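Local structure of ribokinase RBSK (3GO6) at residues P210-V214 and Y224-D228; V36-P40 and V115-S119; R273-A278 and I298-L302. The protein probably phosphorylates D-ribose at O-5 with magnesium and ATP, as a homodimeric ribokinase of the PfkB carbohydrate kinase family, giving D-ribose 5-phosphate. All coordinates share one frame. Residue numbers count along the deposited sequence, not the author numbering.

In the fold
From the N terminus, contact 2 closes first: the loop 36-40, just past strand 29-35, meets 115-119 at the end of strand 110-116, enclosing 74 residues that include helices 58-68 and 83-94. It lies at the end of the four-stranded sheet, where four of its residues pack against the second subunit. Contact 1 then closes a short hairpin between strands 212-216 and 222-226, toward one edge of the eight-stranded sheet. Contact 3 comes last and crosses helix 265-282 with the C-terminal helix 295-303. The three follow in series, none nested or crossed. Helix 265-282 links two of them: it covers Val-214 and Tyr-224 and also carries 273-278. Contacts 1 and 3 have nearest atoms about 7 Å apart; contact 2 is farther off.

Contact 1: P210-V214 and Y224-D228; sequences PTHFV and YVGAD
The shortest polar link is side chain to side chain: His-212 ND1 lies 2.6 Å from Tyr-224 OH, a hydrogen bond in which either may be the donor. His-212 has chi1 m (-51°) and Tyr-224 chi1 t (171°), with ring planes at 42° and the rings meeting rim to rim. The same Tyr-224 OH accepts from Asp-228 N at 3.0 Å, while the Asp-228 carboxylate forms a salt bridge with Arg-268. Between backbones, Phe-213 and Val-225 form an antiparallel hydrogen-bonded pair, with Phe-213 N to Val-225 O at 2.8 Å and Val-225 N to Phe-213 O at 2.9 Å. His-212 with Gly-226 and Val-214 with Tyr-224 are the flanking non-hydrogen-bonded pairs. Just past the paired strands, Ala-227 N donates to Thr-211 O (3.1 Å); a water bridges Pro-210 O (2.7 Å) to Val-225 O (2.8 Å), donating to both. Gly-226, at phi/psi 167/-151, brings CA to 3.2 Å from Thr-211 O; an ideal CB would fall 2.1 Å from that oxygen. On the face of Phe-213 and Val-225, their CB atoms are 4.3 Å apart, and the phenyl ring leads away. On the other face, helix 265-282 packs over His-212, Val-214 and Tyr-224. Strand axes 4.8 Å apart at 160° show antiparallel pairing, and the nine-residue link makes it a beta hairpin, near one edge of the large central sheet of the ribokinase fold.

Contact 2: V36-P40 and V115-S119; sequences VDALP and VVDAS
At the dimer-facing sheet of this ribokinase, the loop 36-40 leaves strand 29-35 alongside the end of strand 110-116. Two backbone hydrogen bonds set the register: Val-36 N to Val-116 O at 2.9 Å (N-H...O angle 172°) and Ala-118 N to Asp-37 O at 3.0 Å. The CA atoms of Val-36 and Asp-117 are 5.0 Å apart, those of Asp-37 and Ala-118 4.9 Å. Asp-117 CA also makes a CA-H...O contact of 3.4 Å with Val-36 O. Over Val-36 and Asp-37 the chains run in the same direction, continuing the parallel pairing of strands 29-35 and 110-116 within the four-stranded sheet that, in PfkB ribokinases, forms the lid over the sugar site and the dimer interface; the loop then turns back so that Leu-39 and Pro-40 come to Val-115. Asp-117, chi1 p (73°), closes an Asx turn: its OD1 accepts from Ser-119 N at 2.9 Å and from Ser-119 OG at 2.7 Å. Apolar packing gathers on Val-115 (chi1 t), whose CG1 lies 3.6 Å from Val-36 CG2, 3.8 Å from Leu-39 CD2 and 4.3 Å from Pro-40 CD. Leu-39, chi1 m and chi2 t, swings its end inward, its CG 3.6 Å from Asp-117 OD2. Val-36 and Val-115 also pack on Leu-125 of the second subunit, and Leu-39 on its Pro-42. Val-116 CB points away from the loop, its side chain about 3 Å from that of Asp-242, of the magnesium site.

Contact 3: R273-A278 and I298-L302; sequences RRACAA and IDAAL
Arg-274 reaches across to the C-terminal helix and lays one face of its guanidinium over Ile-298, with NH2 3.8 Å from Ile-298 CG2. The side chain takes chi1 m, chi2 t (180°), chi3 p (69°) and chi4 78°, so the chain turns at the CG-CD bond and again at CD-NE, bringing the charged end to Asp-299. There NH1 donates to Asp-299 OD1 at 2.5 Å (N-H...O angle 161°), forming a salt bridge at the edge of the guanidinium; a second, weak hydrogen bond runs from Arg-274 NH2 to the same OD1 at 3.1 Å. Asp-299, chi1 m (-68°), has its CB directed away from the facing helix, but its carboxylate returns to the arginine. The aliphatic part of Arg-274 is used too: its CG is 3.5 Å from Leu-302 CD1. Leu-302, chi1 m and chi2 t, approaches Arg-273 O (3.7 Å) and Ala-277 CB (3.7 Å) with CD2. One turn earlier, Ile-298, also m and t, sets CG1 3.9 Å from Ala-278 CB. Both segments are regular alpha helix, as Ala-278 N to Arg-274 O (2.9 Å) and Leu-302 N to Ile-298 O (3.0 Å) attest. Their axes approach to 9.2 Å and cross at 97°, with the closest CA pair, Ala-278 and Ile-298, at 5.7 Å. Facing away, Ala-275 packs on Phe-250 and Leu-254 of helix 246-257. Cys-276 belongs to an ADP site seen in a structure of this protein, though no ADP is bound to this chain here. This near-perpendicular helix-helix packing seats the C-terminal helix on helix 265-282, beside the nucleotide site of the PfkB kinase fold.

Contact 1: P210-V214 and Y224-D228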
loop_
_atom_site.group_PDB
_atom_site.type_symbol
_atom_site.label_atom_id
_atom_site.label_comp_id
_atom_site.label_asym_id
_atom_site.label_seq_id
_atom_site.Cartn_x
_atom_site.Cartn_y
_atom_site.Cartn_z
ATOM N N PRO A 210 -10.452 -13.290 -30.849
ATOM C CA PRO A 210 -10.239 -14.722 -30.710
ATOM C C PRO A 210 -11.448 -15.477 -31.217
ATOM O O PRO A 210 -12.454 -14.858 -31.582
ATOM C CB PRO A 210 -10.126 -14.898 -29.192
ATOM C CG PRO A 210 -11.121 -13.856 -28.668
ATOM C CD PRO A 210 -10.917 -12.673 -29.581
ATOM N N THR A 211 -11.378 -16.801 -31.211
ATOM C CA THR A 211 -12.536 -17.606 -31.576
ATOM C C THR A 211 -13.723 -17.254 -30.674
ATOM O O THR A 211 -14.852 -17.123 -31.153
ATOM C CB THR A 211 -12.217 -19.101 -31.476
ATOM O OG1 THR A 211 -10.961 -19.341 -32.115
ATOM C CG2 THR A 211 -13.306 -19.945 -32.160
ATOM N N HIS A 212 -13.454 -17.080 -29.376
ATOM C CA HIS A 212 -14.500 -16.798 -28.395
ATOM C C HIS A 212 -14.093 -15.583 -27.541
ATOM O O HIS A 212 -13.241 -15.715 -26.665
ATOM C CB HIS A 212 -14.729 -18.032 -27.515
ATOM C CG HIS A 212 -14.941 -19.295 -28.294
ATOM N ND1 HIS A 212 -16.132 -19.584 -28.937
ATOM C CD2 HIS A 212 -14.124 -20.351 -28.529
ATOM C CE1 HIS A 212 -16.033 -20.757 -29.539
ATOM N NE2 HIS A 212 -14.823 -21.242 -29.311
ATOM N N PHE A 213 -14.679 -14.416 -27.815
ATOM C CA PHE A 213 -14.375 -13.178 -27.090
ATOM C C PHE A 213 -15.420 -13.032 -25.980
ATOM O O PHE A 213 -16.616 -12.917 -26.259
ATOM C CB PHE A 213 -14.419 -11.958 -28.026
ATOM C CG PHE A 213 -13.395 -10.878 -27.717
ATOM C CD1 PHE A 213 -12.786 -10.773 -26.447
ATOM C CD2 PHE A 213 -13.061 -9.935 -28.702
ATOM C CE1 PHE A 213 -11.851 -9.772 -26.178
ATOM C CE2 PHE A 213 -12.119 -8.925 -28.457
ATOM C CZ PHE A 213 -11.505 -8.836 -27.189
ATOM N N VAL A 214 -14.961 -13.087 -24.728
ATOM C CA VAL A 214 -15.837 -13.023 -23.553
ATOM C C VAL A 214 -15.594 -11.688 -22.880
ATOM O O VAL A 214 -14.551 -11.465 -22.245
ATOM C CB VAL A 214 -15.584 -14.201 -22.568
ATOM C CG1 VAL A 214 -16.504 -14.097 -21.343
ATOM C CG2 VAL A 214 -15.794 -15.554 -23.264
ATOM N N TYR A 224 -20.806 -12.107 -25.235
ATOM C CA TYR A 224 -20.001 -13.006 -26.073
ATOM C C TYR A 224 -20.014 -12.539 -27.538
ATOM O O TYR A 224 -21.079 -12.195 -28.069
ATOM C CB TYR A 224 -20.520 -14.440 -25.954
ATOM C CG TYR A 224 -19.919 -15.416 -26.932
ATOM C CD1 TYR A 224 -18.922 -16.311 -26.527
ATOM C CD2 TYR A 224 -20.339 -15.456 -28.270
ATOM C CE1 TYR A 224 -18.357 -17.200 -27.413
ATOM C CE2 TYR A 224 -19.777 -16.358 -29.171
ATOM C CZ TYR A 224 -18.790 -17.226 -28.737
ATOM O OH TYR A 224 -18.233 -18.121 -29.604
ATOM N N VAL A 225 -18.831 -12.514 -28.161
ATOM C CA VAL A 225 -18.684 -12.308 -29.605
ATOM C C VAL A 225 -17.740 -13.380 -30.151
ATOM O O VAL A 225 -16.602 -13.511 -29.682
ATOM C CB VAL A 225 -18.093 -10.925 -29.963
ATOM C CG1 VAL A 225 -18.151 -10.685 -31.488
ATOM C CG2 VAL A 225 -18.804 -9.798 -29.221
ATOM N N GLY A 226 -18.212 -14.166 -31.117
ATOM C CA GLY A 226 -17.334 -15.128 -31.778
ATOM C C GLY A 226 -18.062 -16.139 -32.625
ATOM O O GLY A 226 -19.158 -15.861 -33.137
ATOM N N ALA A 227 -17.463 -17.326 -32.744
ATOM C CA ALA A 227 -17.985 -18.393 -33.590
ATOM C C ALA A 227 -19.435 -18.770 -33.288
ATOM O O ALA A 227 -20.133 -19.268 -34.177
ATOM C CB ALA A 227 -17.093 -19.632 -33.506
ATOM N N ASP A 228 -19.877 -18.561 -32.044
ATOM C CA ASP A 228 -21.252 -18.878 -31.644
ATOM C C ASP A 228 -22.216 -17.717 -31.893
ATOM O O ASP A 228 -23.389 -17.793 -31.540
ATOM C CB ASP A 228 -21.318 -19.296 -30.169
ATOM C CG ASP A 228 -20.658 -20.640 -29.898
ATOM O OD1 ASP A 228 -20.386 -21.395 -30.863
ATOM O OD2 ASP A 228 -20.408 -20.948 -28.707
HETATM O O HOH W 1 -14.519 -13.118 -31.531
#

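Contact 2: V36-P40 and V115-S119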
loop_
_atom_site.group_PDB
_atom_site.type_symbol
_atom_site.label_atom_id
_atom_site.label_comp_id
_atom_site.label_asym_id
_atom_site.label_seq_id
_atom_site.Cartn_x
_atom_site.Cartn_y
_atom_site.Cartn_z
ATOM N N VAL A 36 -11.839 2.872 1.333
ATOM C CA VAL A 36 -11.979 4.329 1.393
ATOM C C VAL A 36 -13.448 4.730 1.132
ATOM O O VAL A 36 -14.262 3.905 0.697
ATOM C CB VAL A 36 -11.086 5.035 0.324
ATOM C CG1 VAL A 36 -9.581 4.766 0.597
ATOM C CG2 VAL A 36 -11.460 4.588 -1.090
ATOM N N ASP A 37 -13.785 5.986 1.403
ATOM C CA ASP A 37 -15.088 6.494 0.966
ATOM C C ASP A 37 -15.070 6.749 -0.546
ATOM O O ASP A 37 -15.881 6.205 -1.287
ATOM C CB ASP A 37 -15.463 7.770 1.723
ATOM C CG ASP A 37 -16.845 8.273 1.336
ATOM O OD1 ASP A 37 -17.834 7.502 1.480
ATOM O OD2 ASP A 37 -16.928 9.423 0.850
ATOM N N ALA A 38 -14.101 7.541 -0.991
ATOM C CA ALA A 38 -13.907 7.841 -2.407
ATOM C C ALA A 38 -12.478 7.494 -2.852
ATOM O O ALA A 38 -11.517 7.708 -2.105
ATOM C CB ALA A 38 -14.178 9.322 -2.666
ATOM N N LEU A 39 -12.334 6.985 -4.071
ATOM C CA LEU A 39 -10.994 6.770 -4.632
ATOM C C LEU A 39 -10.210 8.086 -4.660
ATOM O O LEU A 39 -10.766 9.136 -5.030
ATOM C CB LEU A 39 -11.079 6.174 -6.046
ATOM C CG LEU A 39 -11.825 4.846 -6.187
ATOM C CD1 LEU A 39 -12.068 4.517 -7.656
ATOM C CD2 LEU A 39 -11.073 3.677 -5.501
ATOM N N PRO A 40 -8.912 8.045 -4.271
ATOM C CA PRO A 40 -8.094 9.268 -4.322
ATOM C C PRO A 40 -7.959 9.813 -5.751
ATOM O O PRO A 40 -7.855 9.039 -6.711
ATOM C CB PRO A 40 -6.718 8.811 -3.802
ATOM C CG PRO A 40 -6.966 7.500 -3.087
ATOM C CD PRO A 40 -8.145 6.875 -3.780
ATOM N N VAL A 115 -7.753 -0.663 -3.955
ATOM C CA VAL A 115 -8.517 0.339 -3.216
ATOM C C VAL A 115 -10.006 0.145 -3.544
ATOM O O VAL A 115 -10.372 0.048 -4.715
ATOM C CB VAL A 115 -8.060 1.769 -3.571
ATOM C CG1 VAL A 115 -8.725 2.805 -2.617
ATOM C CG2 VAL A 115 -6.545 1.870 -3.488
ATOM N N VAL A 116 -10.842 0.072 -2.509
ATOM C CA VAL A 116 -12.270 -0.267 -2.674
ATOM C C VAL A 116 -13.039 0.899 -2.062
ATOM O O VAL A 116 -12.780 1.274 -0.913
ATOM C CB VAL A 116 -12.635 -1.605 -1.977
ATOM C CG1 VAL A 116 -14.137 -1.944 -2.136
ATOM C CG2 VAL A 116 -11.759 -2.738 -2.531
ATOM N N ASP A 117 -13.926 1.497 -2.858
ATOM C CA ASP A 117 -14.679 2.686 -2.420
ATOM C C ASP A 117 -16.098 2.353 -1.929
ATOM O O ASP A 117 -16.496 1.179 -1.847
ATOM C CB ASP A 117 -14.663 3.809 -3.497
ATOM C CG ASP A 117 -15.549 3.505 -4.734
ATOM O OD1 ASP A 117 -16.467 2.663 -4.682
ATOM O OD2 ASP A 117 -15.327 4.149 -5.786
ATOM N N ALA A 118 -16.855 3.398 -1.591
ATOM C CA ALA A 118 -18.195 3.224 -1.020
ATOM C C ALA A 118 -19.209 2.517 -1.929
ATOM O O ALA A 118 -20.168 1.907 -1.437
ATOM C CB ALA A 118 -18.731 4.579 -0.532
ATOM N N SER A 119 -19.006 2.584 -3.244
ATOM C CA SER A 119 -19.893 1.902 -4.184
ATOM C C SER A 119 -19.466 0.450 -4.492
ATOM O O SER A 119 -20.072 -0.213 -5.354
ATOM C CB SER A 119 -19.973 2.690 -5.488
ATOM O OG SER A 119 -18.723 2.622 -6.161
#

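Contact 3: R273-A278 and I298-L302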
loop_
_atom_site.group_PDB
_atom_site.type_symbol
_atom_site.label_atom_id
_atom_site.label_comp_id
_atom_site.label_asym_id
_atom_site.label_seq_id
_atom_site.Cartn_x
_atom_site.Cartn_y
_atom_site.Cartn_z
ATOM N N ARG A 273 -22.491 -19.180 -18.069
ATOM C CA ARG A 273 -23.484 -19.035 -16.992
ATOM C C ARG A 273 -22.860 -19.245 -15.613
ATOM O O ARG A 273 -23.128 -18.484 -14.688
ATOM C CB ARG A 273 -24.673 -19.988 -17.187
ATOM C CG ARG A 273 -25.630 -19.478 -18.264
ATOM C CD ARG A 273 -26.661 -20.513 -18.692
ATOM N NE ARG A 273 -27.542 -19.930 -19.704
ATOM C CZ ARG A 273 -28.429 -20.601 -20.443
ATOM N NH1 ARG A 273 -28.565 -21.917 -20.313
ATOM N NH2 ARG A 273 -29.185 -19.943 -21.327
ATOM N N ARG A 274 -22.049 -20.288 -15.484
ATOM C CA ARG A 274 -21.415 -20.608 -14.209
ATOM C C ARG A 274 -20.413 -19.522 -13.815
ATOM O O ARG A 274 -20.361 -19.117 -12.662
ATOM C CB ARG A 274 -20.752 -21.983 -14.286
ATOM C CG ARG A 274 -21.801 -23.121 -14.350
ATOM C CD ARG A 274 -21.194 -24.512 -14.430
ATOM N NE ARG A 274 -20.544 -24.866 -13.175
ATOM C CZ ARG A 274 -21.175 -25.279 -12.076
ATOM N NH1 ARG A 274 -22.505 -25.404 -12.067
ATOM N NH2 ARG A 274 -20.475 -25.556 -10.974
ATOM N N ALA A 275 -19.631 -19.048 -14.782
ATOM C CA ALA A 275 -18.641 -18.001 -14.525
ATOM C C ALA A 275 -19.346 -16.709 -14.099
ATOM O O ALA A 275 -18.909 -16.033 -13.153
ATOM C CB ALA A 275 -17.730 -17.782 -15.770
ATOM N N CYS A 276 -20.465 -16.391 -14.759
ATOM C CA CYS A 276 -21.254 -15.199 -14.399
ATOM C C CYS A 276 -21.794 -15.302 -12.974
ATOM O O CYS A 276 -21.693 -14.343 -12.205
ATOM C CB CYS A 276 -22.409 -14.954 -15.393
ATOM S SG CYS A 276 -21.898 -14.131 -16.903
ATOM N N ALA A 277 -22.334 -16.466 -12.615
ATOM C CA ALA A 277 -22.841 -16.674 -11.258
ATOM C C ALA A 277 -21.742 -16.580 -10.217
ATOM O O ALA A 277 -21.931 -15.958 -9.176
ATOM C CB ALA A 277 -23.582 -18.023 -11.132
ATOM N N ALA A 278 -20.596 -17.209 -10.482
ATOM C CA ALA A 278 -19.486 -17.200 -9.518
ATOM C C ALA A 278 -18.928 -15.794 -9.302
ATOM O O ALA A 278 -18.640 -15.402 -8.163
ATOM C CB ALA A 278 -18.385 -18.170 -9.939
ATOM N N ILE A 298 -21.972 -22.277 -6.467
ATOM C CA ILE A 298 -22.244 -21.884 -7.847
ATOM C C ILE A 298 -23.536 -22.576 -8.332
ATOM O O ILE A 298 -24.444 -21.917 -8.866
ATOM C CB ILE A 298 -21.050 -22.232 -8.782
ATOM C CG1 ILE A 298 -19.786 -21.438 -8.378
ATOM C CG2 ILE A 298 -21.404 -21.970 -10.243
ATOM C CD1 ILE A 298 -18.498 -21.961 -9.041
ATOM N N ASP A 299 -23.600 -23.896 -8.133
ATOM C CA ASP A 299 -24.799 -24.695 -8.454
ATOM C C ASP A 299 -26.049 -24.113 -7.813
ATOM O O ASP A 299 -27.050 -23.902 -8.492
ATOM C CB ASP A 299 -24.642 -26.143 -7.986
ATOM C CG ASP A 299 -23.606 -26.902 -8.762
ATOM O OD1 ASP A 299 -23.251 -26.464 -9.878
ATOM O OD2 ASP A 299 -23.148 -27.953 -8.252
ATOM N N ALA A 300 -25.964 -23.857 -6.513
ATOM C CA ALA A 300 -27.067 -23.325 -5.716
ATOM C C ALA A 300 -27.541 -21.957 -6.187
ATOM O O ALA A 300 -28.742 -21.682 -6.175
ATOM C CB ALA A 300 -26.680 -23.270 -4.243
ATOM N N ALA A 301 -26.603 -21.103 -6.597
ATOM C CA ALA A 301 -26.936 -19.766 -7.102
ATOM C C ALA A 301 -27.593 -19.840 -8.473
ATOM O O ALA A 301 -28.455 -19.029 -8.800
ATOM C CB ALA A 301 -25.688 -18.886 -7.161
ATOM N N LEU A 302 -27.183 -20.811 -9.278
ATOM C CA LEU A 302 -27.818 -21.031 -10.567
ATOM C C LEU A 302 -29.228 -21.623 -10.412
ATOM O O LEU A 302 -30.141 -21.207 -11.127
ATOM C CB LEU A 302 -26.948 -21.898 -11.475
ATOM C CG LEU A 302 -25.677 -21.264 -12.056
ATOM C CD1 LEU A 302 -24.869 -22.336 -12.757
ATOM C CD2 LEU A 302 -26.007 -20.142 -13.017
#